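Local coordinates for protein protoporphyrinogen oxidase (Exiguobacterium sibiricum, PDB 3LOV) that probably oxidises coproporphyrinogen III to coproporphyrin III with molecular oxygen and bound FAD, a step of the coproporphyrin-dependent route to heme b, at residues R252-L258 with K270-E276; K5-G11 with A278-T284; A20-R25 with V245-S249. One frame throughout, in Å; residues are numbered along the deposited sequence.

Contact 1 of 3, residues R252-L258 with K270-E276; sequences RLETPLL and KTDHGPE. With FAD (flavin-adenine dinucleotide), chain B.
Pro256 and Asp272 meet through a shared water that bridges two loops whose only direct backbone-to-backbone hydrogen bond is Leu258 N to Lys270 O. The water donates to Pro256 O and to Asp272 OD2 and accepts from Asp272 N, the last at 2.6 Å, and the carboxylate of Asp272 also lies against the proline ring, OD2 to CG. Farther along, Leu258 N gives Lys270 O the direct bond, at 2.8 Å, while the aliphatic part of Lys270 runs beside Leu258 CB and CD1. Thr255 turns its methyl CG2 onto Thr271 CB (3.6 Å), its OG1 being held by Leu253 O. Thr271 carries OG1 between its backbone N and carbonyl carbon (chi1 81°), where the oxygen accepts from His273 N in an ST turn and donates to Gly274 O at 2.6 Å, bracing the type I turn 271-274. At the other end Arg252 NH1 reaches Glu276 OE2 at 2.8 Å in a salt bridge whose hydrogen bond is weak, the guanidinium and carboxylate planes standing 74° apart. Loop 252-258 also meets the adenine of FAD through two backbone hydrogen bonds of Leu257: its N donates to N1A at 3.1 Å, and N6A donates to its O. Backbone bonds from Arg252 and Thr255 to Glu36 tie the loop to the end of strand 31-35, and Lys270 with Ala259 continues the pairing toward strands 259-263 and 266-270.

Contact 2 of 3, residues K5-G11 with A278-T284; sequences KRLVIVG and ADYVLLT. With FAD (flavin-adenine dinucleotide), chain B.
Strands 6-10 and 280-283 run parallel, with 13° between their directions and their axes 4.7 Å apart at the closest, joined by backbone bonds in which Val8 and Val10 each donate to one residue of the segment 278-284 and accept from another. At the start of the ladder Arg6 O takes two donors, Asp279 N and Tyr280 N. Asp279, with CG beside its own backbone N (chi1 -57°), sends OD2 back to Arg6 N at 2.8 Å on the anti side of the carboxylate, and its OD1 shares a water with Lys5 NZ and forms a salt bridge with Arg266. At the far end Val10 O is gripped twice by Thr284, through N and through OG1 at 2.7 Å. On one face Val8 CG2 presses closely on Ala278 CB, 3.5 Å away, and Val10 CG2 lies alongside Leu283 CD2 at 3.7 Å; Val10 CG1 instead meets the adenine at C2A (3.5 Å). Gly11, first glycine of a probable Rossmann-type GxGxxG turn, brings its CA to FAD O4B at 3.4 Å. The other face, bearing Leu7, Ile9, Tyr280 and Leu282, is covered by helices 14-26 and 447-463, and strand 31-35 pairs with strand 6-10 along the edge that faces away from 280-283.

Contact 3 of 3, residues A20-R25 with V245-S249; sequences AYYAER and VLERS
This is a helix-to-loop contact between helix 14-26, which packs on the parallel sheet, and the loop leading from helix 235-245 to strand 250-252, where one buried carboxylate gathers the loop backbone. Glu24 reaches out with its chain extended beyond CG (chi2 -165°), which sets the carboxylate among the amides of three consecutive residues. OE1 accepts from Glu247 N at 2.8 Å through its syn lone pair, in an almost straight bond of 178°. OE2 takes three donors: Ser249 N nearly along the C-O axis, Ser249 OG at 2.7 Å from the anti side, and Arg248 N from above the carboxylate plane. So many donors probably favour the ionised form. The side chains of Arg248 and Glu24 run past each other in opposite directions; Arg248 NH1 makes only a weak bond to Glu24 O, whereas NH2 is held by Leu30 O. Beside this polar cluster, Leu246 CD2 packs on Ala20 CB (3.8 Å) and over the backbone of Tyr21, and Val245 CG2 comes to the edge of the Tyr21 ring at CD1. Ile32 of strand 31-35 touches Ala23, Glu24, Arg248 and Ser249, helix 68-75 lies against Tyr21, and Ala20 and Ala23 rest on strand 6-10.

How the contacts relate
The three contacts illustrate how a Rossmann-type dinucleotide fold is built outward from its first strand. Contact 2 is the core of the parallel sheet, and the other two lie about 13 Å from it, centre to centre. Contacts 1 and 2 both touch FAD and meet where Leu257 CB packs on Val10 CG1 at 3.8 Å, so the adenine is approached from strand and loop together. Contact 3 stands back, with the side chain of Ala20 about 12 Å from the cofactor; it joins contact 2 through Leu7 CD2 and Ala23 CB, 3.6 Å apart. Contacts 3 and 1 follow in sequence, through strand 250-252, and their centres lie 20 Å apart.

Contact 1 of 3, residues R252-L258 with K270-E276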
loop_
_atom_site.group_PDB
_atom_site.type_symbol
_atom_site.label_atom_id
_atom_site.label_comp_id
_atom_site.label_asym_id
_atom_site.label_seq_id
_atom_site.Cartn_x
_atom_site.Cartn_y
_atom_site.Cartn_z
ATOM N N ARG A 252 1.303 -25.512 3.885
ATOM C CA ARG A 252 0.309 -26.258 3.102
ATOM C C ARG A 252 -0.333 -25.353 2.061
ATOM O O ARG A 252 -1.098 -24.457 2.402
ATOM C CB ARG A 252 -0.782 -26.870 3.997
ATOM C CG ARG A 252 -0.294 -27.626 5.264
ATOM C CD ARG A 252 -0.549 -29.123 5.224
ATOM N NE ARG A 252 -1.971 -29.463 5.204
ATOM C CZ ARG A 252 -2.745 -29.596 6.281
ATOM N NH1 ARG A 252 -2.259 -29.408 7.507
ATOM N NH2 ARG A 252 -4.035 -29.903 6.125
ATOM N N LEU A 253 -0.040 -25.580 0.799
ATOM C CA LEU A 253 -0.677 -24.802 -0.264
ATOM C C LEU A 253 -2.048 -25.421 -0.579
ATOM O O LEU A 253 -2.358 -26.530 -0.150
ATOM C CB LEU A 253 0.199 -24.776 -1.514
ATOM C CG LEU A 253 1.567 -24.119 -1.433
ATOM C CD1 LEU A 253 2.310 -24.376 -2.760
ATOM C CD2 LEU A 253 1.476 -22.613 -1.086
ATOM N N GLU A 254 -2.850 -24.704 -1.339
ATOM C CA GLU A 254 -4.163 -25.165 -1.736
ATOM C C GLU A 254 -4.941 -25.696 -0.532
ATOM O O GLU A 254 -5.600 -26.697 -0.647
ATOM C CB GLU A 254 -4.048 -26.264 -2.817
ATOM C CG GLU A 254 -3.358 -25.844 -4.094
ATOM C CD GLU A 254 -4.219 -25.003 -5.049
ATOM O OE1 GLU A 254 -5.362 -24.655 -4.731
ATOM O OE2 GLU A 254 -3.735 -24.655 -6.143
ATOM N N THR A 255 -4.850 -25.040 0.622
ATOM C CA THR A 255 -5.535 -25.493 1.814
ATOM C C THR A 255 -6.204 -24.323 2.509
ATOM O O THR A 255 -5.725 -23.823 3.505
ATOM C CB THR A 255 -4.600 -26.214 2.763
ATOM O OG1 THR A 255 -3.856 -27.182 2.032
ATOM C CG2 THR A 255 -5.388 -26.912 3.870
ATOM N N PRO A 256 -7.350 -23.892 1.985
ATOM C CA PRO A 256 -7.999 -22.787 2.651
ATOM C C PRO A 256 -8.516 -23.190 4.009
ATOM O O PRO A 256 -8.892 -24.341 4.206
ATOM C CB PRO A 256 -9.160 -22.446 1.721
ATOM C CG PRO A 256 -9.369 -23.651 0.920
ATOM C CD PRO A 256 -7.997 -24.208 0.704
ATOM N N LEU A 257 -8.513 -22.253 4.949
ATOM C CA LEU A 257 -9.154 -22.467 6.244
ATOM C C LEU A 257 -10.619 -22.161 6.023
ATOM O O LEU A 257 -10.946 -21.103 5.496
ATOM C CB LEU A 257 -8.588 -21.529 7.319
ATOM C CG LEU A 257 -9.352 -21.490 8.648
ATOM C CD1 LEU A 257 -9.217 -22.867 9.323
ATOM C CD2 LEU A 257 -8.894 -20.350 9.593
ATOM N N LEU A 258 -11.475 -23.089 6.427
ATOM C CA LEU A 258 -12.915 -23.046 6.150
ATOM C C LEU A 258 -13.761 -22.776 7.383
ATOM O O LEU A 258 -14.889 -22.323 7.254
ATOM C CB LEU A 258 -13.342 -24.383 5.559
ATOM C CG LEU A 258 -12.689 -24.798 4.251
ATOM C CD1 LEU A 258 -13.172 -26.183 3.796
ATOM C CD2 LEU A 258 -12.963 -23.761 3.177
ATOM N N LYS A 270 -10.947 -26.379 10.311
ATOM C CA LYS A 270 -11.492 -27.143 9.196
ATOM C C LYS A 270 -10.875 -26.781 7.851
ATOM O O LYS A 270 -10.852 -25.617 7.487
ATOM C CB LYS A 270 -13.002 -26.898 9.102
ATOM C CG LYS A 270 -13.668 -27.700 8.010
ATOM C CD LYS A 270 -15.090 -27.225 7.791
ATOM C CE LYS A 270 -15.661 -27.704 6.474
ATOM N NZ LYS A 270 -16.709 -28.676 6.707
ATOM N N THR A 271 -10.456 -27.792 7.093
ATOM C CA THR A 271 -9.908 -27.622 5.729
ATOM C C THR A 271 -10.469 -28.707 4.841
ATOM O O THR A 271 -11.039 -29.653 5.333
ATOM C CB THR A 271 -8.376 -27.781 5.702
ATOM O OG1 THR A 271 -8.016 -29.172 5.689
ATOM C CG2 THR A 271 -7.680 -27.037 6.880
ATOM N N ASP A 272 -10.263 -28.620 3.542
ATOM C CA ASP A 272 -10.753 -29.650 2.608
ATOM C C ASP A 272 -10.172 -31.045 2.821
ATOM O O ASP A 272 -10.779 -32.044 2.422
ATOM C CB ASP A 272 -10.442 -29.228 1.177
ATOM C CG ASP A 272 -11.309 -28.083 0.709
ATOM O OD1 ASP A 272 -12.552 -28.254 0.731
ATOM O OD2 ASP A 272 -10.747 -27.031 0.301
ATOM N N HIS A 273 -8.989 -31.103 3.429
ATOM C CA HIS A 273 -8.261 -32.347 3.601
ATOM C C HIS A 273 -8.122 -32.681 5.094
ATOM O O HIS A 273 -7.080 -33.146 5.539
ATOM C CB HIS A 273 -6.884 -32.218 2.936
ATOM C CG HIS A 273 -6.920 -31.500 1.616
ATOM N ND1 HIS A 273 -7.522 -32.032 0.493
ATOM C CD2 HIS A 273 -6.449 -30.282 1.247
ATOM C CE1 HIS A 273 -7.409 -31.180 -0.512
ATOM N NE2 HIS A 273 -6.761 -30.111 -0.081
ATOM N N GLY A 274 -9.167 -32.435 5.872
ATOM C CA GLY A 274 -9.133 -32.770 7.286
ATOM C C GLY A 274 -8.635 -31.663 8.205
ATOM O O GLY A 274 -8.030 -30.682 7.774
ATOM N N PRO A 275 -8.893 -31.822 9.494
ATOM C CA PRO A 275 -8.702 -30.735 10.417
ATOM C C PRO A 275 -7.269 -30.556 10.827
ATOM O O PRO A 275 -6.500 -31.512 10.779
ATOM C CB PRO A 275 -9.549 -31.155 11.619
ATOM C CG PRO A 275 -9.520 -32.667 11.568
ATOM C CD PRO A 275 -9.508 -33.005 10.115
ATOM N N GLU A 276 -6.907 -29.328 11.194
ATOM C CA GLU A 276 -5.636 -29.057 11.872
ATOM C C GLU A 276 -5.966 -28.639 13.277
ATOM O O GLU A 276 -6.906 -27.870 13.441
ATOM C CB GLU A 276 -4.898 -27.872 11.243
ATOM C CG GLU A 276 -3.951 -28.189 10.180
ATOM C CD GLU A 276 -2.824 -29.060 10.658
ATOM O OE1 GLU A 276 -2.038 -28.652 11.534
ATOM O OE2 GLU A 276 -2.741 -30.164 10.134
HETATM P PA FAD B . -2.183 -10.648 1.065
HETATM O O1A FAD B . -0.992 -10.341 0.222
HETATM O O2A FAD B . -3.529 -10.304 0.550
HETATM O O5B FAD B . -2.156 -12.200 1.418
HETATM C C5B FAD B . -3.270 -12.883 1.932
HETATM C C4B FAD B . -3.019 -14.384 1.748
HETATM O O4B FAD B . -4.013 -15.150 2.432
HETATM C C3B FAD B . -3.034 -14.758 0.279
HETATM O O3B FAD B . -1.937 -15.586 -0.064
HETATM C C2B FAD B . -4.371 -15.465 0.171
HETATM O O2B FAD B . -4.390 -16.451 -0.800
HETATM C C1B FAD B . -4.526 -16.097 1.538
HETATM N N9A FAD B . -5.903 -16.436 1.930
HETATM C C8A FAD B . -7.109 -15.820 1.674
HETATM N N7A FAD B . -8.117 -16.516 2.259
HETATM C C5A FAD B . -7.558 -17.592 2.892
HETATM C C6A FAD B . -8.072 -18.635 3.666
HETATM N N6A FAD B . -9.370 -18.710 3.948
HETATM N N1A FAD B . -7.216 -19.596 4.178
HETATM C C2A FAD B . -5.861 -19.507 3.968
HETATM N N3A FAD B . -5.350 -18.459 3.225
HETATM C C4A FAD B . -6.182 -17.543 2.687
HETATM N N1 FAD B . 2.671 -1.794 -0.272
HETATM C C2 FAD B . 3.911 -1.221 -0.331
HETATM O O2 FAD B . 4.636 -1.183 0.673
HETATM N N3 FAD B . 4.346 -0.662 -1.506
HETATM C C4 FAD B . 3.581 -0.636 -2.615
HETATM O O4 FAD B . 4.041 -0.153 -3.632
HETATM C C4X FAD B . 2.312 -1.174 -2.579
HETATM N N5 FAD B . 1.538 -1.194 -3.728
HETATM C C5X FAD B . 0.265 -1.767 -3.666
HETATM C C6 FAD B . -0.551 -1.765 -4.802
HETATM C C7 FAD B . -1.834 -2.336 -4.753
HETATM C C7M FAD B . -2.700 -2.338 -5.977
HETATM C C8 FAD B . -2.295 -2.947 -3.572
HETATM C C8M FAD B . -3.678 -3.564 -3.470
HETATM C C9 FAD B . -1.486 -2.969 -2.440
HETATM C C9A FAD B . -0.203 -2.377 -2.468
HETATM N N10 FAD B . 0.613 -2.395 -1.330
HETATM C C10 FAD B . 1.870 -1.781 -1.393
HETATM C "C1'" FAD B . 0.187 -2.999 -0.012
HETATM C "C2'" FAD B . 0.748 -4.440 0.075
HETATM O "O2'" FAD B . 0.183 -5.191 -0.935
HETATM C "C3'" FAD B . 0.454 -5.125 1.417
HETATM O "O3'" FAD B . 1.325 -4.515 2.361
HETATM C "C4'" FAD B . 0.725 -6.650 1.471
HETATM O "O4'" FAD B . 0.687 -7.334 0.233
HETATM C "C5'" FAD B . -0.293 -7.363 2.339
HETATM O "O5'" FAD B . 0.087 -8.709 2.476
HETATM P P FAD B . -0.780 -9.659 3.392
HETATM O O1P FAD B . -1.283 -8.964 4.630
HETATM O O2P FAD B . -0.144 -11.009 3.620
HETATM O O3P FAD B . -2.124 -9.928 2.499
HETATM O O HOH W 1 -8.898 -26.570 2.665
#

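Contact 2 of 3, residues K5-G11 with A278-T284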
loop_
_atom_site.group_PDB
_atom_site.type_symbol
_atom_site.label_atom_id
_atom_site.label_comp_id
_atom_site.label_asym_id
_atom_site.label_seq_id
_atom_site.Cartn_x
_atom_site.Cartn_y
_atom_site.Cartn_z
ATOM N N LYS A 5 2.306 -27.945 22.011
ATOM C CA LYS A 5 1.410 -26.891 21.507
ATOM C C LYS A 5 1.759 -26.489 20.089
ATOM O O LYS A 5 2.898 -26.613 19.661
ATOM C CB LYS A 5 1.481 -25.630 22.370
ATOM C CG LYS A 5 1.450 -25.827 23.887
ATOM C CD LYS A 5 0.074 -25.791 24.456
ATOM C CE LYS A 5 0.124 -25.671 25.991
ATOM N NZ LYS A 5 -1.080 -26.319 26.595
ATOM N N ARG A 6 0.770 -25.967 19.388
ATOM C CA ARG A 6 0.883 -25.730 17.947
ATOM C C ARG A 6 0.334 -24.352 17.576
ATOM O O ARG A 6 -0.745 -23.938 18.029
ATOM C CB ARG A 6 0.150 -26.821 17.183
ATOM C CG ARG A 6 0.584 -28.252 17.591
ATOM C CD ARG A 6 -0.157 -29.335 16.799
ATOM N NE ARG A 6 0.180 -29.285 15.382
ATOM C CZ ARG A 6 1.324 -29.735 14.868
ATOM N NH1 ARG A 6 2.289 -30.299 15.650
ATOM N NH2 ARG A 6 1.510 -29.633 13.552
ATOM N N LEU A 7 1.116 -23.648 16.765
ATOM C CA LEU A 7 0.715 -22.394 16.149
ATOM C C LEU A 7 0.305 -22.687 14.712
ATOM O O LEU A 7 1.054 -23.317 13.974
ATOM C CB LEU A 7 1.899 -21.416 16.155
ATOM C CG LEU A 7 1.782 -20.130 15.305
ATOM C CD1 LEU A 7 0.636 -19.265 15.780
ATOM C CD2 LEU A 7 3.105 -19.322 15.310
ATOM N N VAL A 8 -0.875 -22.247 14.302
ATOM C CA VAL A 8 -1.234 -22.294 12.885
ATOM C C VAL A 8 -1.357 -20.846 12.408
ATOM O O VAL A 8 -2.114 -20.037 12.988
ATOM C CB VAL A 8 -2.589 -23.032 12.609
ATOM C CG1 VAL A 8 -2.923 -22.993 11.131
ATOM C CG2 VAL A 8 -2.558 -24.497 13.094
ATOM N N ILE A 9 -0.627 -20.541 11.355
ATOM C CA ILE A 9 -0.643 -19.217 10.706
ATOM C C ILE A 9 -1.493 -19.402 9.477
ATOM O O ILE A 9 -1.303 -20.399 8.740
ATOM C CB ILE A 9 0.786 -18.797 10.314
ATOM C CG1 ILE A 9 1.584 -18.474 11.570
ATOM C CG2 ILE A 9 0.796 -17.594 9.298
ATOM C CD1 ILE A 9 3.111 -18.559 11.373
ATOM N N VAL A 10 -2.458 -18.490 9.263
ATOM C CA VAL A 10 -3.382 -18.620 8.176
ATOM C C VAL A 10 -3.143 -17.471 7.154
ATOM O O VAL A 10 -3.293 -16.305 7.481
ATOM C CB VAL A 10 -4.862 -18.655 8.659
ATOM C CG1 VAL A 10 -5.808 -18.915 7.462
ATOM C CG2 VAL A 10 -5.099 -19.748 9.745
ATOM N N GLY A 11 -2.774 -17.844 5.923
ATOM C CA GLY A 11 -2.468 -16.916 4.842
ATOM C C GLY A 11 -0.976 -16.928 4.588
ATOM O O GLY A 11 -0.187 -16.815 5.538
ATOM N N ALA A 278 -4.979 -26.561 16.712
ATOM C CA ALA A 278 -4.091 -25.450 17.084
ATOM C C ALA A 278 -4.337 -24.944 18.506
ATOM O O ALA A 278 -5.459 -25.025 19.017
ATOM C CB ALA A 278 -4.271 -24.302 16.104
ATOM N N ASP A 279 -3.282 -24.434 19.134
ATOM C CA ASP A 279 -3.405 -23.682 20.357
ATOM C C ASP A 279 -3.409 -22.183 20.042
ATOM O O ASP A 279 -4.157 -21.439 20.661
ATOM C CB ASP A 279 -2.270 -24.054 21.279
ATOM C CG ASP A 279 -2.251 -25.543 21.539
ATOM O OD1 ASP A 279 -2.979 -25.977 22.454
ATOM O OD2 ASP A 279 -1.620 -26.272 20.741
ATOM N N TYR A 280 -2.580 -21.760 19.076
ATOM C CA TYR A 280 -2.506 -20.355 18.672
ATOM C C TYR A 280 -2.819 -20.260 17.200
ATOM O O TYR A 280 -2.365 -21.090 16.414
ATOM C CB TYR A 280 -1.130 -19.805 18.981
ATOM C CG TYR A 280 -0.723 -20.074 20.399
ATOM C CD1 TYR A 280 -1.320 -19.382 21.473
ATOM C CD2 TYR A 280 0.215 -21.050 20.695
ATOM C CE1 TYR A 280 -0.949 -19.659 22.806
ATOM C CE2 TYR A 280 0.582 -21.326 22.019
ATOM C CZ TYR A 280 0.003 -20.633 23.058
ATOM O OH TYR A 280 0.391 -20.943 24.333
ATOM N N VAL A 281 -3.649 -19.285 16.844
ATOM C CA VAL A 281 -4.005 -19.045 15.465
ATOM C C VAL A 281 -3.688 -17.583 15.110
ATOM O O VAL A 281 -4.155 -16.670 15.813
ATOM C CB VAL A 281 -5.499 -19.329 15.210
ATOM C CG1 VAL A 281 -5.826 -19.235 13.685
ATOM C CG2 VAL A 281 -5.903 -20.693 15.774
ATOM N N LEU A 282 -2.903 -17.373 14.047
ATOM C CA LEU A 282 -2.664 -16.033 13.493
ATOM C C LEU A 282 -3.372 -15.953 12.145
ATOM O O LEU A 282 -2.988 -16.622 11.170
ATOM C CB LEU A 282 -1.160 -15.659 13.393
ATOM C CG LEU A 282 -0.834 -14.183 12.986
ATOM C CD1 LEU A 282 -1.173 -13.106 14.071
ATOM C CD2 LEU A 282 0.632 -14.036 12.607
ATOM N N LEU A 283 -4.456 -15.167 12.118
ATOM C CA LEU A 283 -5.179 -14.885 10.889
ATOM C C LEU A 283 -4.556 -13.679 10.140
ATOM O O LEU A 283 -4.499 -12.578 10.669
ATOM C CB LEU A 283 -6.688 -14.673 11.178
ATOM C CG LEU A 283 -7.403 -15.831 11.891
ATOM C CD1 LEU A 283 -8.884 -15.499 12.267
ATOM C CD2 LEU A 283 -7.362 -17.116 11.010
ATOM N N THR A 284 -4.121 -13.897 8.894
ATOM C CA THR A 284 -3.494 -12.850 8.081
ATOM C C THR A 284 -4.229 -12.711 6.757
ATOM O O THR A 284 -3.753 -12.055 5.836
ATOM C CB THR A 284 -1.958 -13.120 7.868
ATOM O OG1 THR A 284 -1.734 -14.172 6.922
ATOM C CG2 THR A 284 -1.284 -13.519 9.184
HETATM P PA FAD B . -2.183 -10.648 1.065
HETATM O O1A FAD B . -0.992 -10.341 0.222
HETATM O O2A FAD B . -3.529 -10.304 0.550
HETATM O O5B FAD B . -2.156 -12.200 1.418
HETATM C C5B FAD B . -3.270 -12.883 1.932
HETATM C C4B FAD B . -3.019 -14.384 1.748
HETATM O O4B FAD B . -4.013 -15.150 2.432
HETATM C C3B FAD B . -3.034 -14.758 0.279
HETATM O O3B FAD B . -1.937 -15.586 -0.064
HETATM C C2B FAD B . -4.371 -15.465 0.171
HETATM O O2B FAD B . -4.390 -16.451 -0.800
HETATM C C1B FAD B . -4.526 -16.097 1.538
HETATM N N9A FAD B . -5.903 -16.436 1.930
HETATM C C8A FAD B . -7.109 -15.820 1.674
HETATM N N7A FAD B . -8.117 -16.516 2.259
HETATM C C5A FAD B . -7.558 -17.592 2.892
HETATM C C6A FAD B . -8.072 -18.635 3.666
HETATM N N6A FAD B . -9.370 -18.710 3.948
HETATM N N1A FAD B . -7.216 -19.596 4.178
HETATM C C2A FAD B . -5.861 -19.507 3.968
HETATM N N3A FAD B . -5.350 -18.459 3.225
HETATM C C4A FAD B . -6.182 -17.543 2.687
HETATM N N1 FAD B . 2.671 -1.794 -0.272
HETATM C C2 FAD B . 3.911 -1.221 -0.331
HETATM O O2 FAD B . 4.636 -1.183 0.673
HETATM N N3 FAD B . 4.346 -0.662 -1.506
HETATM C C4 FAD B . 3.581 -0.636 -2.615
HETATM O O4 FAD B . 4.041 -0.153 -3.632
HETATM C C4X FAD B . 2.312 -1.174 -2.579
HETATM N N5 FAD B . 1.538 -1.194 -3.728
HETATM C C5X FAD B . 0.265 -1.767 -3.666
HETATM C C6 FAD B . -0.551 -1.765 -4.802
HETATM C C7 FAD B . -1.834 -2.336 -4.753
HETATM C C7M FAD B . -2.700 -2.338 -5.977
HETATM C C8 FAD B . -2.295 -2.947 -3.572
HETATM C C8M FAD B . -3.678 -3.564 -3.470
HETATM C C9 FAD B . -1.486 -2.969 -2.440
HETATM C C9A FAD B . -0.203 -2.377 -2.468
HETATM N N10 FAD B . 0.613 -2.395 -1.330
HETATM C C10 FAD B . 1.870 -1.781 -1.393
HETATM C "C1'" FAD B . 0.187 -2.999 -0.012
HETATM C "C2'" FAD B . 0.748 -4.440 0.075
HETATM O "O2'" FAD B . 0.183 -5.191 -0.935
HETATM C "C3'" FAD B . 0.454 -5.125 1.417
HETATM O "O3'" FAD B . 1.325 -4.515 2.361
HETATM C "C4'" FAD B . 0.725 -6.650 1.471
HETATM O "O4'" FAD B . 0.687 -7.334 0.233
HETATM C "C5'" FAD B . -0.293 -7.363 2.339
HETATM O "O5'" FAD B . 0.087 -8.709 2.476
HETATM P P FAD B . -0.780 -9.659 3.392
HETATM O O1P FAD B . -1.283 -8.964 4.630
HETATM O O2P FAD B . -0.144 -11.009 3.620
HETATM O O3P FAD B . -2.124 -9.928 2.499
HETATM O O HOH W 2 -2.874 -27.689 24.697
#

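Contact 3 of 3, residues A20-R25 with V245-S249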
loop_
_atom_site.group_PDB
_atom_site.type_symbol
_atom_site.label_atom_id
_atom_site.label_comp_id
_atom_site.label_asym_id
_atom_site.label_seq_id
_atom_site.Cartn_x
_atom_site.Cartn_y
_atom_site.Cartn_z
ATOM N N ALA A 20 5.923 -16.506 10.149
ATOM C CA ALA A 20 6.495 -17.833 10.397
ATOM C C ALA A 20 7.973 -17.662 10.754
ATOM O O ALA A 20 8.478 -18.376 11.632
ATOM C CB ALA A 20 6.344 -18.726 9.203
ATOM N N TYR A 21 8.628 -16.722 10.054
ATOM C CA TYR A 21 10.050 -16.423 10.200
ATOM C C TYR A 21 10.293 -16.005 11.620
ATOM O O TYR A 21 11.195 -16.520 12.288
ATOM C CB TYR A 21 10.492 -15.290 9.246
ATOM C CG TYR A 21 11.935 -14.850 9.473
ATOM C CD1 TYR A 21 13.003 -15.544 8.908
ATOM C CD2 TYR A 21 12.228 -13.747 10.277
ATOM C CE1 TYR A 21 14.323 -15.149 9.157
ATOM C CE2 TYR A 21 13.513 -13.365 10.526
ATOM C CZ TYR A 21 14.561 -14.061 9.949
ATOM O OH TYR A 21 15.850 -13.679 10.205
ATOM N N TYR A 22 9.500 -15.049 12.085
ATOM C CA TYR A 22 9.683 -14.536 13.426
ATOM C C TYR A 22 9.267 -15.575 14.467
ATOM O O TYR A 22 9.855 -15.618 15.537
ATOM C CB TYR A 22 8.894 -13.246 13.657
ATOM C CG TYR A 22 9.369 -12.064 12.858
ATOM C CD1 TYR A 22 10.673 -11.610 12.972
ATOM C CD2 TYR A 22 8.501 -11.376 12.004
ATOM C CE1 TYR A 22 11.123 -10.513 12.241
ATOM C CE2 TYR A 22 8.938 -10.269 11.253
ATOM C CZ TYR A 22 10.263 -9.862 11.374
ATOM O OH TYR A 22 10.722 -8.788 10.656
ATOM N N ALA A 23 8.234 -16.377 14.174
ATOM C CA ALA A 23 7.784 -17.408 15.105
ATOM C C ALA A 23 8.859 -18.469 15.264
ATOM O O ALA A 23 9.034 -18.985 16.371
ATOM C CB ALA A 23 6.390 -18.085 14.672
ATOM N N GLU A 24 9.559 -18.823 14.184
ATOM C CA GLU A 24 10.618 -19.857 14.316
ATOM C C GLU A 24 11.649 -19.417 15.365
ATOM O O GLU A 24 12.035 -20.203 16.216
ATOM C CB GLU A 24 11.267 -20.238 12.981
ATOM C CG GLU A 24 10.367 -21.125 12.131
ATOM C CD GLU A 24 11.055 -21.831 10.984
ATOM O OE1 GLU A 24 12.278 -21.625 10.774
ATOM O OE2 GLU A 24 10.342 -22.626 10.284
ATOM N N ARG A 25 11.968 -18.134 15.380
ATOM C CA ARG A 25 12.988 -17.618 16.279
ATOM C C ARG A 25 12.459 -17.369 17.675
ATOM O O ARG A 25 13.141 -17.654 18.638
ATOM C CB ARG A 25 13.602 -16.346 15.720
ATOM C CG ARG A 25 14.722 -16.639 14.769
ATOM C CD ARG A 25 14.604 -15.842 13.487
ATOM N NE ARG A 25 15.396 -16.478 12.448
ATOM C CZ ARG A 25 14.917 -17.374 11.597
ATOM N NH1 ARG A 25 13.640 -17.716 11.633
ATOM N NH2 ARG A 25 15.711 -17.905 10.691
ATOM N N VAL A 245 14.332 -19.985 3.936
ATOM C CA VAL A 245 14.977 -19.940 5.247
ATOM C C VAL A 245 14.155 -20.510 6.413
ATOM O O VAL A 245 14.641 -20.606 7.519
ATOM C CB VAL A 245 15.494 -18.493 5.614
ATOM C CG1 VAL A 245 16.382 -17.961 4.495
ATOM C CG2 VAL A 245 14.356 -17.517 5.907
ATOM N N LEU A 246 12.887 -20.845 6.194
ATOM C CA LEU A 246 12.097 -21.495 7.227
ATOM C C LEU A 246 12.666 -22.911 7.395
ATOM O O LEU A 246 12.885 -23.612 6.411
ATOM C CB LEU A 246 10.619 -21.529 6.834
ATOM C CG LEU A 246 9.971 -20.153 6.636
ATOM C CD1 LEU A 246 8.595 -20.322 5.957
ATOM C CD2 LEU A 246 9.880 -19.414 7.956
ATOM N N GLU A 247 12.923 -23.314 8.632
ATOM C CA GLU A 247 13.551 -24.623 8.869
ATOM C C GLU A 247 12.639 -25.702 9.416
ATOM O O GLU A 247 12.973 -26.877 9.335
ATOM C CB GLU A 247 14.750 -24.466 9.800
ATOM C CG GLU A 247 15.918 -23.783 9.118
ATOM C CD GLU A 247 17.158 -23.705 10.001
ATOM O OE1 GLU A 247 17.172 -22.933 11.009
ATOM O OE2 GLU A 247 18.121 -24.427 9.662
ATOM N N ARG A 248 11.516 -25.333 10.006
ATOM C CA ARG A 248 10.627 -26.344 10.533
ATOM C C ARG A 248 9.131 -26.079 10.313
ATOM O O ARG A 248 8.310 -26.952 10.559
ATOM C CB ARG A 248 10.937 -26.568 12.012
ATOM C CG ARG A 248 10.470 -25.487 12.918
ATOM C CD ARG A 248 10.625 -25.929 14.373
ATOM N NE ARG A 248 9.943 -25.017 15.280
ATOM C CZ ARG A 248 10.404 -23.827 15.645
ATOM N NH1 ARG A 248 11.577 -23.402 15.217
ATOM N NH2 ARG A 248 9.691 -23.066 16.472
ATOM N N SER A 249 8.777 -24.905 9.818
ATOM C CA SER A 249 7.368 -24.593 9.535
ATOM C C SER A 249 6.842 -25.435 8.391
ATOM O O SER A 249 7.493 -25.542 7.374
ATOM C CB SER A 249 7.252 -23.132 9.138
ATOM O OG SER A 249 7.638 -22.284 10.193
#